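3,5-epimerase/4-reductase (PDB 4QQR) epimerises the sugar-ring carbons C3' and C5' of dTDP-4-keto-6-deoxyglucose and then reduces the 4-keto group with NADPH, yielding dTDP-L-rhamnose. Local coordinates at residues T21-G26 with P169-L174; K30-E33 with T38-Y41. All blocks are in the same frame, centred on the assembly; numbering follows the deposited sequence.

Contact 1 (T21-G26 with P169-L174); sequences TGWIGG and PISSDL. With SO4 (sulfate ion), chain H.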
loop_
_atom_site.group_PDB
_atom_site.type_symbol
_atom_site.label_atom_id
_atom_site.label_comp_id
_atom_site.label_asym_id
_atom_site.label_seq_id
_atom_site.Cartn_x
_atom_site.Cartn_y
_atom_site.Cartn_z
ATOM N N THR A 21 -12.185 13.091 16.697
ATOM C CA THR A 21 -10.946 13.607 17.259
ATOM C C THR A 21 -10.351 14.756 16.435
ATOM O O THR A 21 -9.856 15.726 16.995
ATOM C CB THR A 21 -9.910 12.454 17.361
ATOM O OG1 THR A 21 -10.224 11.625 18.489
ATOM C CG2 THR A 21 -8.480 12.991 17.482
ATOM N N GLY A 22 -10.421 14.655 15.110
ATOM C CA GLY A 22 -9.643 15.522 14.241
ATOM C C GLY A 22 -10.288 16.813 13.762
ATOM O O GLY A 22 -11.431 17.114 14.100
ATOM N N TRP A 23 -9.554 17.572 12.955
ATOM C CA TRP A 23 -9.999 18.893 12.532
ATOM C C TRP A 23 -11.231 18.810 11.620
ATOM O O TRP A 23 -12.316 19.263 11.986
ATOM C CB TRP A 23 -8.839 19.659 11.872
ATOM C CG TRP A 23 -9.095 21.139 11.590
ATOM C CD1 TRP A 23 -10.130 21.900 12.053
ATOM C CD2 TRP A 23 -8.297 22.011 10.774
ATOM N NE1 TRP A 23 -10.024 23.187 11.583
ATOM C CE2 TRP A 23 -8.909 23.282 10.797
ATOM C CE3 TRP A 23 -7.119 21.845 10.039
ATOM C CZ2 TRP A 23 -8.391 24.375 10.102
ATOM C CZ3 TRP A 23 -6.604 22.928 9.349
ATOM C CH2 TRP A 23 -7.244 24.178 9.380
ATOM N N ILE A 24 -11.064 18.224 10.438
ATOM C CA ILE A 24 -12.163 18.064 9.483
ATOM C C ILE A 24 -13.376 17.265 10.028
ATOM O O ILE A 24 -14.538 17.666 9.852
ATOM C CB ILE A 24 -11.628 17.445 8.175
ATOM C CG1 ILE A 24 -10.760 18.468 7.447
ATOM C CG2 ILE A 24 -12.765 16.970 7.257
ATOM C CD1 ILE A 24 -10.155 17.934 6.157
ATOM N N GLY A 25 -13.096 16.145 10.688
ATOM C CA GLY A 25 -14.140 15.300 11.244
ATOM C C GLY A 25 -15.002 16.034 12.251
ATOM O O GLY A 25 -16.228 15.853 12.296
ATOM N N GLY A 26 -14.351 16.868 13.065
ATOM C CA GLY A 26 -15.052 17.753 13.973
ATOM C C GLY A 26 -15.884 18.780 13.231
ATOM O O GLY A 26 -17.030 19.036 13.606
ATOM N N PRO A 169 -4.820 22.764 4.604
ATOM C CA PRO A 169 -6.191 23.185 4.958
ATOM C C PRO A 169 -6.223 24.480 5.773
ATOM O O PRO A 169 -5.325 24.707 6.596
ATOM C CB PRO A 169 -6.728 22.008 5.772
ATOM C CG PRO A 169 -5.507 21.251 6.228
ATOM C CD PRO A 169 -4.451 21.470 5.201
ATOM N N ILE A 170 -7.244 25.306 5.528
ATOM C CA ILE A 170 -7.371 26.662 6.104
ATOM C C ILE A 170 -8.792 26.955 6.591
ATOM O O ILE A 170 -9.770 26.561 5.963
ATOM C CB ILE A 170 -6.977 27.732 5.057
ATOM C CG1 ILE A 170 -5.471 27.994 5.088
ATOM C CG2 ILE A 170 -7.752 29.031 5.249
ATOM C CD1 ILE A 170 -4.991 28.834 3.930
ATOM N N SER A 171 -8.906 27.659 7.707
ATOM C CA SER A 171 -10.201 27.887 8.331
ATOM C C SER A 171 -10.405 29.359 8.686
ATOM O O SER A 171 -9.443 30.124 8.776
ATOM C CB SER A 171 -10.307 27.038 9.598
ATOM O OG SER A 171 -11.466 27.340 10.339
ATOM N N SER A 172 -11.664 29.739 8.892
ATOM C CA SER A 172 -11.999 31.044 9.437
ATOM C C SER A 172 -11.616 31.121 10.927
ATOM O O SER A 172 -11.571 32.194 11.510
ATOM C CB SER A 172 -13.491 31.316 9.266
ATOM O OG SER A 172 -14.236 30.468 10.116
ATOM N N ASP A 173 -11.338 29.972 11.534
ATOM C CA ASP A 173 -10.923 29.907 12.932
ATOM C C ASP A 173 -9.403 30.077 13.019
ATOM O O ASP A 173 -8.646 29.110 12.894
ATOM C CB ASP A 173 -11.347 28.556 13.526
ATOM C CG ASP A 173 -11.237 28.504 15.045
ATOM O OD1 ASP A 173 -12.295 28.491 15.716
ATOM O OD2 ASP A 173 -10.101 28.452 15.567
ATOM N N LEU A 174 -8.951 31.309 13.228
ATOM C CA LEU A 174 -7.518 31.591 13.195
ATOM C C LEU A 174 -6.782 31.200 14.481
ATOM O O LEU A 174 -5.581 31.443 14.617
ATOM C CB LEU A 174 -7.268 33.063 12.857
ATOM C CG LEU A 174 -7.521 33.451 11.393
ATOM C CD1 LEU A 174 -7.274 34.939 11.189
ATOM C CD2 LEU A 174 -6.662 32.617 10.420
HETATM S S SO4 H . -5.878 16.402 12.913
HETATM O O1 SO4 H . -5.028 17.024 11.890
HETATM O O2 SO4 H . -5.658 14.955 12.836
HETATM O O3 SO4 H . -7.283 16.706 12.637
HETATM O O4 SO4 H . -5.560 16.895 14.262
HETATM O O HOH W 1 -12.337 25.736 12.122
#
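Trp23, in the first turn of its helix, sets the rim of its indole against the extended run Pro169-Ile170-Ser171. The CG atom stands anti to the backbone N (chi1 -170°), which carries the ring away from the helix and across to the loop. At the root of the side chain, CB lies 3.4 Å from O3 of the sulfate. The same oxygen takes a hydrogen bond from Trp23 N, the first backbone N-H of the helix after the N-cap Gly22. Further out, the six-membered ring does the touching. CE3 barely meets CG of Pro169, whereas CZ3 packs 3.7 Å from CB of Pro169, an apolar contact in which the two side chains are set at a slant. At the far rim, CH2 comes within 3.4 Å of the carbonyl O of Pro169, which lies at the ring edge, near its plane. CZ2 abuts CB of Ser171, 3.3 Å away and likewise at the edge. On the pyrrole side, NE1 reaches a water in the indole plane through a weak bond; this water also sits 2.6 Å from OG of Ser171. That hydroxyl accepts from Asp173 N at 2.9 Å, closing an ST turn that shapes the loop. Trp23 and Ile24 are assigned to the NADPH site by similarity. The sulfate, held beside the helix start and also bonded by Thr71 OG1, lies where Rossmann domains commonly bind a cofactor phosphate. The tryptophan thus joins the glycine-rich turn after strand 14-18, at the head of helix 23-34, to the loop between strand 161-166 and helix 180-186, with Leu200 of helix 200-212 packing against both Trp23 and Pro169.

Contact 2 (K30-E33 with T38-Y41); sequences KLCE and TYTY
Tyr39 has its CG between its backbone N and carbonyl carbon (chi1 76°), swinging the ring from the strand toward the helix, where Glu33, with CG anti to its carbonyl carbon and its chain extended beyond CG, brings its carboxylate to the phenol. Tyr39 OH donates a hydrogen bond of 2.7 Å to OE2 of Glu33. The oxygen is approached from above the carboxylate plane, 39° out of it, and carboxylate and ring planes are 60° apart. Cys32 fills the space nearer the backbones: its CB packs 3.5 Å from CD1 of Tyr39, while SG approaches CB of Tyr39 at 3.7 Å and lies obliquely beside the ring, a Cys sulfur-aromatic contact. On the strand itself, Tyr39 CE2 is poised above one face of the Tyr41 ring, toward its rim, so Tyr39 is flanked by the helix and by Tyr41, two residues further along the strand. Cys32 is buried, also touching Phe15 of strand 14-18, whereas Glu33 is exposed. The helix-strand seam therefore grades from apolar and sulfur packing inside to a polar bond at the surface. The phenol's donation probably favours an ionised Glu33, though solvent is likely to soften the effect.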
loop_
_atom_site.group_PDB
_atom_site.type_symbol
_atom_site.label_atom_id
_atom_site.label_comp_id
_atom_site.label_asym_id
_atom_site.label_seq_id
_atom_site.Cartn_x
_atom_site.Cartn_y
_atom_site.Cartn_z
ATOM N N LYS A 30 -20.304 19.403 12.899
ATOM C CA LYS A 30 -20.937 20.697 13.093
ATOM C C LYS A 30 -21.759 21.123 11.880
ATOM O O LYS A 30 -22.801 21.731 12.028
ATOM C CB LYS A 30 -19.894 21.754 13.476
ATOM C CG LYS A 30 -19.112 21.370 14.742
ATOM C CD LYS A 30 -18.545 22.598 15.472
ATOM C CE LYS A 30 -18.058 22.250 16.892
ATOM N NZ LYS A 30 -16.784 21.457 16.909
ATOM N N LEU A 31 -21.313 20.767 10.684
ATOM C CA LEU A 31 -22.069 21.107 9.482
ATOM C C LEU A 31 -23.374 20.325 9.361
ATOM O O LEU A 31 -24.404 20.862 8.951
ATOM C CB LEU A 31 -21.203 20.896 8.251
ATOM C CG LEU A 31 -20.271 22.070 7.985
ATOM C CD1 LEU A 31 -19.124 21.642 7.093
ATOM C CD2 LEU A 31 -21.061 23.190 7.347
ATOM N N CYS A 32 -23.314 19.048 9.719
ATOM C CA CYS A 32 -24.490 18.200 9.749
ATOM C C CYS A 32 -25.497 18.739 10.759
ATOM O O CYS A 32 -26.705 18.699 10.512
ATOM C CB CYS A 32 -24.104 16.764 10.107
ATOM S SG CYS A 32 -23.226 15.855 8.805
ATOM N N GLU A 33 -25.005 19.230 11.897
ATOM C CA GLU A 33 -25.888 19.873 12.872
ATOM C C GLU A 33 -26.562 21.062 12.213
ATOM O O GLU A 33 -27.786 21.173 12.216
ATOM C CB GLU A 33 -25.134 20.331 14.127
ATOM C CG GLU A 33 -24.961 19.253 15.179
ATOM C CD GLU A 33 -23.761 19.504 16.091
ATOM O OE1 GLU A 33 -23.240 20.649 16.120
ATOM O OE2 GLU A 33 -23.330 18.545 16.773
ATOM N N THR A 38 -28.833 14.033 10.042
ATOM C CA THR A 38 -28.502 13.020 11.022
ATOM C C THR A 38 -27.110 12.442 10.741
ATOM O O THR A 38 -26.850 11.918 9.654
ATOM C CB THR A 38 -29.547 11.906 11.003
ATOM O OG1 THR A 38 -30.822 12.462 11.355
ATOM C CG2 THR A 38 -29.169 10.780 11.963
ATOM N N TYR A 39 -26.213 12.551 11.713
ATOM C CA TYR A 39 -24.876 12.000 11.550
ATOM C C TYR A 39 -24.458 11.290 12.819
ATOM O O TYR A 39 -24.977 11.578 13.885
ATOM C CB TYR A 39 -23.880 13.112 11.267
ATOM C CG TYR A 39 -23.537 13.902 12.505
ATOM C CD1 TYR A 39 -24.429 14.837 13.023
ATOM C CD2 TYR A 39 -22.324 13.712 13.162
ATOM C CE1 TYR A 39 -24.123 15.562 14.168
ATOM C CE2 TYR A 39 -22.007 14.429 14.295
ATOM C CZ TYR A 39 -22.910 15.348 14.795
ATOM O OH TYR A 39 -22.600 16.066 15.921
ATOM N N THR A 40 -23.496 10.383 12.714
ATOM C CA THR A 40 -22.965 9.717 13.899
ATOM C C THR A 40 -21.469 9.505 13.717
ATOM O O THR A 40 -21.014 9.245 12.610
ATOM C CB THR A 40 -23.687 8.379 14.160
ATOM O OG1 THR A 40 -25.092 8.619 14.316
ATOM C CG2 THR A 40 -23.152 7.685 15.408
ATOM N N TYR A 41 -20.696 9.663 14.786
ATOM C CA TYR A 41 -19.266 9.370 14.744
ATOM C C TYR A 41 -19.068 7.892 15.028
ATOM O O TYR A 41 -19.694 7.343 15.934
ATOM C CB TYR A 41 -18.489 10.210 15.767
ATOM C CG TYR A 41 -18.395 11.696 15.448
ATOM C CD1 TYR A 41 -17.853 12.137 14.247
ATOM C CD2 TYR A 41 -18.822 12.656 16.365
ATOM C CE1 TYR A 41 -17.755 13.492 13.955
ATOM C CE2 TYR A 41 -18.726 14.017 16.085
ATOM C CZ TYR A 41 -18.189 14.428 14.871
ATOM O OH TYR A 41 -18.083 15.775 14.570
#

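In the fold
Both contacts use helix 23-34, contact 1 at its start and contact 2 near its end, with centres about 15 Å apart. Along the chain, segments 30-33 and 38-41 come between 21-26 and 169-174. Contact 2 is local, belonging to the beta-alpha-beta unit of strand 14-18, helix 23-34 and strand 38-41, the last an outermost strand of the six-stranded parallel sheet. Contact 1 spans more than 140 residues to reach the loop after strand 161-166. Tyr41 OH and Gly25 O, 2.9 Å apart in a probable hydrogen bond, tie the two contacts together. The helix thus links the sheet margin to the presumed NADPH site.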